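Local coordinates for protein suppressor of fused homolog (Drosophila melanogaster, PDB 6LPH) that probably binds and sequesters a transcription factor, with affinity for nuclear localization sequences, and is represented here by its N-terminal part in complex with a Fu peptide, at residues 27-30 with 31-34; 81-84 with 85-89; 136-139 with 140-143; 236-240 with 241-245. All coordinates share one frame; numbering follows the deposited sequence.

Interaction 1 of 4, residues 27-30 with 31-34; sequences QVYP and NQPN
The carbonyl oxygen of Tyr29 accepts the backbone N-H of Gln32, with Gln32 N 3.1 Å from Tyr29 O. The bond is fairly straight at its hydrogen, 159°, yet the donor stands well above the carbonyl plane, as the tight path of the chain requires. Pro30 and Asn31 occupy the two corners of the type I beta turn closed in this way. Tyr29 has already left helical geometry, so the turn follows directly on the end of helix 16-28 and leads the chain toward strand 36-40. With its nitrogen built into the ring, Pro30 suits the first corner of the turn. Just after the turn, CD of Pro33 lies 3.9 Å from Pro30 O.

The side chains of Tyr29 and Gln32 leave the turn side by side and point the same way. Each has CG anti to its own carbonyl carbon, with chi1 -77° in Tyr29 and -71° in Gln32, and the extended Gln32 chain carries its amide alongside the ring. There NE2 of Gln32 comes 3.6 Å from CD2 of Tyr29, the amide turned steeply against the ring. Both polar ends are held by the sheet: Gln32 NE2 donates to Asn59 O, while Tyr29 OH is hydrogen-bonded to His73 ND1. The Tyr29 ring also stacks with that of Tyr58, on strand 54-60. Two residues beyond the turn, OD1 of Asn34 is hydrogen-bonded to the backbone of the bound peptide.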
loop_
_atom_site.group_PDB
_atom_site.type_symbol
_atom_site.label_atom_id
_atom_site.label_comp_id
_atom_site.label_asym_id
_atom_site.label_seq_id
_atom_site.Cartn_x
_atom_site.Cartn_y
_atom_site.Cartn_z
ATOM N N GLN A 27 -15.760 9.077 -1.872
ATOM C CA GLN A 27 -16.953 8.261 -2.100
ATOM C C GLN A 27 -16.847 6.957 -1.334
ATOM O O GLN A 27 -17.848 6.397 -0.875
ATOM C CB GLN A 27 -17.066 7.907 -3.578
ATOM C CG GLN A 27 -17.282 9.101 -4.488
ATOM C CD GLN A 27 -18.728 9.527 -4.588
ATOM O OE1 GLN A 27 -19.256 9.651 -5.690
ATOM N NE2 GLN A 27 -19.375 9.761 -3.461
ATOM N N VAL A 28 -15.623 6.462 -1.228
ATOM C CA VAL A 28 -15.376 5.194 -0.584
ATOM C C VAL A 28 -15.329 5.408 0.944
ATOM O O VAL A 28 -15.759 4.559 1.720
ATOM C CB VAL A 28 -14.067 4.560 -1.137
ATOM C CG1 VAL A 28 -13.607 3.355 -0.297
ATOM C CG2 VAL A 28 -14.273 4.109 -2.568
ATOM N N TYR A 29 -14.840 6.560 1.372
ATOM C CA TYR A 29 -14.703 6.853 2.805
ATOM C C TYR A 29 -15.413 8.158 3.124
ATOM O O TYR A 29 -14.752 9.134 3.502
ATOM C CB TYR A 29 -13.219 6.994 3.172
ATOM C CG TYR A 29 -12.449 5.681 3.305
ATOM C CD1 TYR A 29 -11.506 5.292 2.324
ATOM C CD2 TYR A 29 -12.633 4.855 4.412
ATOM C CE1 TYR A 29 -10.806 4.111 2.452
ATOM C CE2 TYR A 29 -11.942 3.661 4.548
ATOM C CZ TYR A 29 -11.024 3.298 3.563
ATOM O OH TYR A 29 -10.317 2.120 3.673
ATOM N N PRO A 30 -16.757 8.201 2.963
ATOM C CA PRO A 30 -17.488 9.458 3.203
ATOM C C PRO A 30 -17.361 9.948 4.652
ATOM O O PRO A 30 -17.398 11.157 4.906
ATOM C CB PRO A 30 -18.945 9.090 2.891
ATOM C CG PRO A 30 -19.012 7.595 2.995
ATOM C CD PRO A 30 -17.659 7.095 2.585
ATOM N N ASN A 31 -17.154 9.031 5.588
ATOM C CA ASN A 31 -17.018 9.430 7.006
ATOM C C ASN A 31 -15.602 9.694 7.496
ATOM O O ASN A 31 -15.381 9.901 8.693
ATOM C CB ASN A 31 -17.751 8.441 7.898
ATOM C CG ASN A 31 -19.178 8.267 7.469
ATOM O OD1 ASN A 31 -19.898 9.249 7.324
ATOM N ND2 ASN A 31 -19.580 7.038 7.201
ATOM N N GLN A 32 -14.651 9.695 6.564
ATOM C CA GLN A 32 -13.287 10.147 6.822
ATOM C C GLN A 32 -12.870 11.195 5.792
ATOM O O GLN A 32 -12.006 10.929 4.941
ATOM C CB GLN A 32 -12.305 8.951 6.847
ATOM C CG GLN A 32 -12.475 8.083 8.078
ATOM C CD GLN A 32 -11.596 6.843 8.086
ATOM O OE1 GLN A 32 -10.404 6.940 8.305
ATOM N NE2 GLN A 32 -12.193 5.667 7.853
ATOM N N PRO A 33 -13.483 12.395 5.860
ATOM C CA PRO A 33 -13.201 13.417 4.846
ATOM C C PRO A 33 -11.793 14.032 4.960
ATOM O O PRO A 33 -11.337 14.668 4.009
ATOM C CB PRO A 33 -14.292 14.478 5.111
ATOM C CG PRO A 33 -14.612 14.335 6.585
ATOM C CD PRO A 33 -14.468 12.863 6.866
ATOM N N ASN A 34 -11.113 13.847 6.092
ATOM C CA ASN A 34 -9.841 14.538 6.308
ATOM C C ASN A 34 -8.815 13.601 6.966
ATOM O O ASN A 34 -8.433 13.798 8.121
ATOM C CB ASN A 34 -10.071 15.840 7.103
ATOM C CG ASN A 34 -8.826 16.726 7.187
ATOM O OD1 ASN A 34 -7.946 16.705 6.319
ATOM N ND2 ASN A 34 -8.750 17.510 8.253
#

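Interaction 2 of 4, residues 81-84 with 85-89; sequences DLHG and DERVH
His83 turns its CG away from its carbonyl carbon (chi1 -56°), while Arg87 sets its own CG between backbone N and carbonyl carbon (chi1 69°) and bends again at chi3; together these torsions lay the guanidinium flat on the imidazole. The two planes are only 4° apart and their centres 3.7 Å, with CZ of Arg87 3.4 Å from ND1 of His83. Nearer the backbone, CD of Arg87 makes a CH-pi contact over the same ring face, and CB of Leu82 lies against the opposite face. Asp85 fixes the rotation of the guanidinium by a side-on, two-nitrogen grip: Arg87 NE reaches the syn lone pair of Asp85 OD2 at 2.9 Å, and Arg87 NH2 meets Asp85 OD1 at 2.7 Å.

Asp81 organises the other half of the loop. Its OD2 accepts from Gly84 N at 2.8 Å and from His83 N at 3.2 Å, both from one face of the carboxylate; the bond to His83 N makes an Asx turn and that to Gly84 N an Asx motif. The positive phi of Gly84 suits a residue without a CB. Two waters bridge parts of the loop: one links Asp81 OD2 and His89 N, and the other accepts from Glu86 N and donates to His89 O, and weakly to Asp81 OD1.

The whole loop links strand 71-77 to strand 97-109. Trp45 packs on it, with a cation-pi contact to Arg87 and an edge-to-face one to His83, while Asp81 N bonds to Ser98 OG and the His89 side chain touches Met100, both on strand 97-109.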
loop_
_atom_site.group_PDB
_atom_site.type_symbol
_atom_site.label_atom_id
_atom_site.label_comp_id
_atom_site.label_asym_id
_atom_site.label_seq_id
_atom_site.Cartn_x
_atom_site.Cartn_y
_atom_site.Cartn_z
ATOM N N ASP A 81 -0.375 10.325 -12.906
ATOM C CA ASP A 81 -0.104 11.710 -13.262
ATOM C C ASP A 81 -1.040 12.633 -12.477
ATOM O O ASP A 81 -2.160 12.914 -12.924
ATOM C CB ASP A 81 -0.262 11.917 -14.779
ATOM C CG ASP A 81 0.034 13.342 -15.215
ATOM O OD1 ASP A 81 -0.149 13.649 -16.412
ATOM O OD2 ASP A 81 0.429 14.171 -14.367
ATOM N N LEU A 82 -0.577 13.087 -11.309
ATOM C CA LEU A 82 -1.360 13.983 -10.447
ATOM C C LEU A 82 -1.635 15.356 -11.079
ATOM O O LEU A 82 -2.638 15.996 -10.777
ATOM C CB LEU A 82 -0.598 14.211 -9.135
ATOM C CG LEU A 82 -0.276 12.947 -8.297
ATOM C CD1 LEU A 82 0.476 13.306 -6.986
ATOM C CD2 LEU A 82 -1.555 12.150 -8.012
ATOM N N HIS A 83 -0.728 15.827 -11.925
ATOM C CA HIS A 83 -0.732 17.242 -12.297
ATOM C C HIS A 83 -1.105 17.543 -13.711
ATOM O O HIS A 83 -1.668 18.580 -13.963
ATOM C CB HIS A 83 0.611 17.868 -11.978
ATOM C CG HIS A 83 1.016 17.705 -10.544
ATOM N ND1 HIS A 83 0.586 18.536 -9.576
ATOM C CD2 HIS A 83 1.864 16.789 -9.935
ATOM C CE1 HIS A 83 1.124 18.162 -8.392
ATOM N NE2 HIS A 83 1.898 17.087 -8.613
ATOM N N GLY A 84 -0.740 16.675 -14.648
ATOM C CA GLY A 84 -1.081 16.878 -16.047
ATOM C C GLY A 84 -0.125 17.766 -16.825
ATOM O O GLY A 84 -0.343 17.986 -18.009
ATOM N N ASP A 85 0.936 18.262 -16.183
ATOM C CA ASP A 85 1.837 19.239 -16.833
ATOM C C ASP A 85 3.284 18.756 -17.060
ATOM O O ASP A 85 4.188 19.572 -17.326
ATOM C CB ASP A 85 1.824 20.573 -16.069
ATOM C CG ASP A 85 2.335 20.441 -14.634
ATOM O OD1 ASP A 85 2.347 21.462 -13.913
ATOM O OD2 ASP A 85 2.702 19.332 -14.216
ATOM N N GLU A 86 3.486 17.440 -16.951
ATOM C CA GLU A 86 4.745 16.770 -17.280
ATOM C C GLU A 86 5.857 17.099 -16.288
ATOM O O GLU A 86 7.054 16.925 -16.594
ATOM C CB GLU A 86 5.185 17.033 -18.740
ATOM C CG GLU A 86 4.174 16.581 -19.788
ATOM C CD GLU A 86 4.699 16.628 -21.220
ATOM O OE1 GLU A 86 4.853 15.548 -21.851
ATOM O OE2 GLU A 86 4.947 17.740 -21.736
ATOM N N ARG A 87 5.484 17.580 -15.102
ATOM C CA ARG A 87 6.513 17.833 -14.082
ATOM C C ARG A 87 7.207 16.529 -13.634
ATOM O O ARG A 87 8.368 16.536 -13.244
ATOM C CB ARG A 87 5.939 18.593 -12.893
ATOM C CG ARG A 87 4.966 17.805 -12.045
ATOM C CD ARG A 87 4.464 18.695 -10.935
ATOM N NE ARG A 87 3.531 19.704 -11.446
ATOM C CZ ARG A 87 3.006 20.668 -10.691
ATOM N NH1 ARG A 87 3.319 20.776 -9.395
ATOM N NH2 ARG A 87 2.189 21.547 -11.234
ATOM N N VAL A 88 6.480 15.418 -13.690
ATOM C CA VAL A 88 7.058 14.094 -13.433
ATOM C C VAL A 88 6.886 13.156 -14.639
ATOM O O VAL A 88 7.838 12.480 -15.057
ATOM C CB VAL A 88 6.429 13.426 -12.181
ATOM C CG1 VAL A 88 6.874 11.959 -12.090
ATOM C CG2 VAL A 88 6.802 14.175 -10.890
ATOM N N HIS A 89 5.682 13.144 -15.210
ATOM C CA HIS A 89 5.277 12.130 -16.170
ATOM C C HIS A 89 5.106 12.733 -17.519
ATOM O O HIS A 89 4.313 13.645 -17.704
ATOM C CB HIS A 89 3.966 11.459 -15.725
ATOM C CG HIS A 89 4.089 10.644 -14.451
ATOM N ND1 HIS A 89 4.714 9.440 -14.411
ATOM C CD2 HIS A 89 3.652 10.904 -13.147
ATOM C CE1 HIS A 89 4.677 8.954 -13.147
ATOM N NE2 HIS A 89 4.027 9.850 -12.374
HETATM O O HOH W 1 3.580 14.706 -14.127
HETATM O O HOH W 2 2.223 14.891 -16.613
#

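Interaction 3 of 4, residues 136-139 with 140-143; sequences LQAI and GRYC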
loop_
_atom_site.group_PDB
_atom_site.type_symbol
_atom_site.label_atom_id
_atom_site.label_comp_id
_atom_site.label_asym_id
_atom_site.label_seq_id
_atom_site.Cartn_x
_atom_site.Cartn_y
_atom_site.Cartn_z
ATOM N N LEU A 136 5.966 1.970 0.636
ATOM C CA LEU A 136 5.416 2.436 -0.631
ATOM C C LEU A 136 6.369 3.368 -1.371
ATOM O O LEU A 136 6.448 3.275 -2.583
ATOM C CB LEU A 136 4.037 3.118 -0.465
ATOM C CG LEU A 136 2.959 2.269 0.241
ATOM C CD1 LEU A 136 1.616 2.971 0.296
ATOM C CD2 LEU A 136 2.830 0.915 -0.445
ATOM N N GLN A 137 7.102 4.236 -0.658
ATOM C CA GLN A 137 8.102 5.084 -1.338
ATOM C C GLN A 137 9.151 4.223 -2.029
ATOM O O GLN A 137 9.517 4.499 -3.178
ATOM C CB GLN A 137 8.799 6.071 -0.410
ATOM C CG GLN A 137 7.928 7.145 0.183
ATOM C CD GLN A 137 7.554 8.248 -0.804
ATOM O OE1 GLN A 137 7.881 8.185 -2.008
ATOM N NE2 GLN A 137 6.860 9.281 -0.289
ATOM N N ALA A 138 9.603 3.177 -1.336
ATOM C CA ALA A 138 10.660 2.303 -1.835
ATOM C C ALA A 138 10.145 1.503 -3.050
ATOM O O ALA A 138 10.872 1.317 -4.035
ATOM C CB ALA A 138 11.164 1.363 -0.735
ATOM N N ILE A 139 8.901 1.029 -2.984
ATOM C CA ILE A 139 8.327 0.334 -4.144
ATOM C C ILE A 139 8.151 1.323 -5.303
ATOM O O ILE A 139 8.476 1.008 -6.458
ATOM C CB ILE A 139 7.008 -0.424 -3.822
ATOM C CG1 ILE A 139 7.266 -1.548 -2.798
ATOM C CG2 ILE A 139 6.340 -0.953 -5.121
ATOM C CD1 ILE A 139 5.994 -2.000 -2.089
ATOM N N GLY A 140 7.665 2.520 -4.986
ATOM C CA GLY A 140 7.631 3.616 -5.947
ATOM C C GLY A 140 8.964 3.874 -6.641
ATOM O O GLY A 140 9.002 4.004 -7.866
ATOM N N ARG A 141 10.059 3.929 -5.880
ATOM C CA ARG A 141 11.396 4.148 -6.476
ATOM C C ARG A 141 11.776 3.007 -7.395
ATOM O O ARG A 141 12.319 3.223 -8.469
ATOM C CB ARG A 141 12.498 4.305 -5.411
ATOM C CG ARG A 141 12.749 5.734 -4.966
ATOM C CD ARG A 141 13.931 5.830 -3.995
ATOM N NE ARG A 141 13.655 5.097 -2.753
ATOM C CZ ARG A 141 13.016 5.608 -1.703
ATOM N NH1 ARG A 141 12.610 6.866 -1.727
ATOM N NH2 ARG A 141 12.777 4.868 -0.626
ATOM N N TYR A 142 11.464 1.788 -6.968
ATOM C CA TYR A 142 11.782 0.599 -7.725
ATOM C C TYR A 142 11.091 0.704 -9.112
ATOM O O TYR A 142 11.739 0.543 -10.159
ATOM C CB TYR A 142 11.317 -0.632 -6.923
ATOM C CG TYR A 142 11.349 -1.923 -7.696
ATOM C CD1 TYR A 142 12.543 -2.386 -8.263
ATOM C CD2 TYR A 142 10.200 -2.688 -7.863
ATOM C CE1 TYR A 142 12.587 -3.582 -8.962
ATOM C CE2 TYR A 142 10.235 -3.898 -8.567
ATOM C CZ TYR A 142 11.429 -4.324 -9.113
ATOM O OH TYR A 142 11.488 -5.502 -9.812
ATOM N N CYS A 143 9.801 1.040 -9.109
ATOM C CA CYS A 143 9.056 1.207 -10.367
ATOM C C CYS A 143 9.617 2.325 -11.266
ATOM O O CYS A 143 9.762 2.127 -12.484
ATOM C CB CYS A 143 7.561 1.432 -10.092
ATOM S SG CYS A 143 6.786 -0.041 -9.405
#
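The guanidinium of Arg141 turns one face to the preceding turn of its helix, with Gln137 O 4.0 Å above the plane and over its centre. Ala138 N lies over that face as well, and NH2 of Arg141 comes 3.5 Å from Ala138 CA and 3.9 Å from Ala138 CB. The Arg141 chain runs straight through chi2 and then bends at chi3 (-63°), folding the flat group back along the helix instead of letting it extend outward. Its rotation is set from outside, because NH1 forms a salt bridge with Asp50 OD1 and a hydrogen bond to Gln49 O. Gln137, on the same flank, bends at chi2 and gives its OE1 to Leu52 N, so the two long polar side chains both fasten the helix to the loop before strand 54-60. Gln137 also packs on an apolar side chain of the bound peptide.

Along the helix the backbone bonds are regular: Gly140 N to Leu136 O and Arg141 N to Gln137 O are both 2.8 Å, and Tyr142 N to Ala138 O and Cys143 N to Ile139 O are both 3.0 Å. On the buried flank CG2 of Ile139 faces SG of Cys143 at 4.4 Å, a loose apolar contact one turn apart. Tyr142 swings its ring off the helix, with chi1 169°.

These bonds are the i to i+4 set of an alpha-helix, and the i, i+3, i+7 spacing puts Leu136, Ile139 and Cys143 on the flank packed against the sheet: Leu136 and Ile139 touch Leu104, and Cys143 touches Met100 and Phe102, all of strand 97-109.

Interaction 4 of 4, residues 236-240 with 241-245; sequences RQMSV and FELFP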
loop_
_atom_site.group_PDB
_atom_site.type_symbol
_atom_site.label_atom_id
_atom_site.label_comp_id
_atom_site.label_asym_id
_atom_site.label_seq_id
_atom_site.Cartn_x
_atom_site.Cartn_y
_atom_site.Cartn_z
ATOM N N ARG A 236 1.644 -12.929 10.984
ATOM C CA ARG A 236 1.187 -14.239 10.489
ATOM C C ARG A 236 2.267 -15.303 10.661
ATOM O O ARG A 236 3.427 -15.083 10.316
ATOM C CB ARG A 236 0.773 -14.196 9.014
ATOM C CG ARG A 236 -0.339 -15.172 8.786
ATOM C CD ARG A 236 -0.690 -15.593 7.376
ATOM N NE ARG A 236 -0.290 -14.768 6.232
ATOM C CZ ARG A 236 0.151 -15.332 5.096
ATOM N NH1 ARG A 236 0.479 -14.612 4.026
ATOM N NH2 ARG A 236 0.281 -16.661 5.038
ATOM N N GLN A 237 1.867 -16.472 11.125
ATOM C CA GLN A 237 2.854 -17.477 11.548
ATOM C C GLN A 237 3.049 -18.598 10.551
ATOM O O GLN A 237 4.108 -19.205 10.518
ATOM C CB GLN A 237 2.515 -18.046 12.931
ATOM C CG GLN A 237 2.847 -17.125 14.116
ATOM C CD GLN A 237 4.244 -16.521 14.046
ATOM O OE1 GLN A 237 4.404 -15.305 14.077
ATOM N NE2 GLN A 237 5.261 -17.368 13.923
ATOM N N MET A 238 2.037 -18.848 9.722
ATOM C CA MET A 238 2.043 -20.003 8.818
ATOM C C MET A 238 1.575 -19.570 7.443
ATOM O O MET A 238 0.711 -18.698 7.347
ATOM C CB MET A 238 1.133 -21.117 9.358
ATOM C CG MET A 238 1.774 -21.938 10.485
ATOM S SD MET A 238 0.682 -23.134 11.284
ATOM C CE MET A 238 0.535 -24.393 10.020
ATOM N N SER A 239 2.153 -20.165 6.391
ATOM C CA SER A 239 1.755 -19.853 5.023
ATOM C C SER A 239 0.484 -20.578 4.702
ATOM O O SER A 239 0.070 -21.509 5.419
ATOM C CB SER A 239 2.824 -20.269 4.011
ATOM O OG SER A 239 2.865 -21.678 3.882
ATOM N N VAL A 240 -0.118 -20.189 3.583
ATOM C CA VAL A 240 -1.357 -20.809 3.147
ATOM C C VAL A 240 -1.154 -22.304 2.881
ATOM O O VAL A 240 -2.046 -23.122 3.137
ATOM C CB VAL A 240 -1.930 -20.082 1.905
ATOM C CG1 VAL A 240 -1.067 -20.336 0.660
ATOM C CG2 VAL A 240 -3.388 -20.468 1.689
ATOM N N PHE A 241 0.024 -22.657 2.361
ATOM C CA PHE A 241 0.330 -24.041 2.056
ATOM C C PHE A 241 0.522 -24.874 3.333
ATOM O O PHE A 241 0.271 -26.083 3.326
ATOM C CB PHE A 241 1.579 -24.119 1.153
ATOM C CG PHE A 241 1.431 -23.368 -0.141
ATOM C CD1 PHE A 241 2.202 -22.229 -0.397
ATOM C CD2 PHE A 241 0.489 -23.768 -1.083
ATOM C CE1 PHE A 241 2.044 -21.519 -1.575
ATOM C CE2 PHE A 241 0.328 -23.063 -2.266
ATOM C CZ PHE A 241 1.105 -21.935 -2.516
ATOM N N GLU A 242 0.997 -24.243 4.408
ATOM C CA GLU A 242 1.068 -24.899 5.733
ATOM C C GLU A 242 -0.330 -25.039 6.328
ATOM O O GLU A 242 -0.658 -26.083 6.889
ATOM C CB GLU A 242 1.933 -24.115 6.729
ATOM C CG GLU A 242 3.418 -24.117 6.456
ATOM C CD GLU A 242 4.164 -23.179 7.385
ATOM O OE1 GLU A 242 4.267 -21.971 7.075
ATOM O OE2 GLU A 242 4.657 -23.653 8.429
ATOM N N LEU A 243 -1.153 -24.000 6.218
ATOM C CA LEU A 243 -2.489 -24.032 6.846
ATOM C C LEU A 243 -3.465 -24.944 6.109
ATOM O O LEU A 243 -4.294 -25.626 6.737
ATOM C CB LEU A 243 -3.086 -22.616 6.981
ATOM C CG LEU A 243 -2.385 -21.681 7.987
ATOM C CD1 LEU A 243 -2.749 -20.216 7.759
ATOM C CD2 LEU A 243 -2.620 -22.080 9.441
ATOM N N PHE A 244 -3.361 -24.937 4.784
ATOM C CA PHE A 244 -4.250 -25.682 3.913
ATOM C C PHE A 244 -3.458 -26.484 2.877
ATOM O O PHE A 244 -3.402 -26.110 1.696
ATOM C CB PHE A 244 -5.250 -24.727 3.245
ATOM C CG PHE A 244 -5.979 -23.850 4.222
ATOM C CD1 PHE A 244 -6.994 -24.373 5.027
ATOM C CD2 PHE A 244 -5.641 -22.506 4.360
ATOM C CE1 PHE A 244 -7.661 -23.565 5.948
ATOM C CE2 PHE A 244 -6.311 -21.693 5.273
ATOM C CZ PHE A 244 -7.320 -22.224 6.072
ATOM N N PRO A 245 -2.872 -27.618 3.307
ATOM C CA PRO A 245 -1.915 -28.341 2.458
ATOM C C PRO A 245 -2.533 -28.840 1.146
ATOM O O PRO A 245 -1.821 -29.088 0.176
ATOM C CB PRO A 245 -1.472 -29.496 3.347
ATOM C CG PRO A 245 -1.657 -28.991 4.744
ATOM C CD PRO A 245 -2.925 -28.185 4.672
#
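Ser239 and Glu242 exchange bonds at the start of helix 240-243. The backbone N of Ser239 donates to Glu242 OE1 at 2.9 Å, almost straight at 172°, and meets the carboxylate from above its plane. In return Glu242 N donates to Ser239 OG at 3.2 Å. This reciprocal pair is a capping box, with Ser239 as the N-cap; a chi1 of 72° puts OG between the backbone N and the carbonyl carbon, where it can face the first turn. OG is also hydrogen-bonded to Asp202 OD2 on helix 201-219. Backbone bonds complete the turn, from Leu243 N to Ser239 O at 2.9 Å and from Phe244 N to Val240 O at 2.8 Å. Just before the cap, NH2 of Arg236 donates to Met238 O and also forms a salt bridge with Glu203.

Around this polar frame the side chains pack in two groups. In the first, CB of Met238 meets CG of Leu243 at 3.8 Å, while the bent end of the methionine brings CE to 3.6 Å from CB of Glu242. In the second, CG1 of Val240 sits over the centre of one face of the Phe241 ring, a CH-pi contact only 7° off the normal, and CG2 of the same valine touches CD2 of Phe244 at 4.0 Å. Val240 packs on Phe218 and Phe241 on Gln206, both of helix 201-219.

A carboxylate and a hydroxyl thus satisfy amide groups at the helix start, and the negative charge of Glu242 there would be expected to interact favourably with the helix dipole.

In the fold
The four contacts follow one another along the chain without touching. Interactions 2 and 3 are the nearest pair, with centres 18 Å and closest atoms about 8 Å apart; both look onto strand 97-109, where Met100 meets His89 of the one and Cys143 of the other. Interactions 1 and 3 lie farther apart, about 12 Å between nearest atoms, yet each touches strand 54-60, and each reaches the bound peptide, interaction 1 through Asn34 and interaction 3 through Gln137. Interaction 4 is remote, its centre 43 Å from that of interaction 2 and on the opposite side of the chain's centre, where the short helix 240-243 leans on helix 201-219.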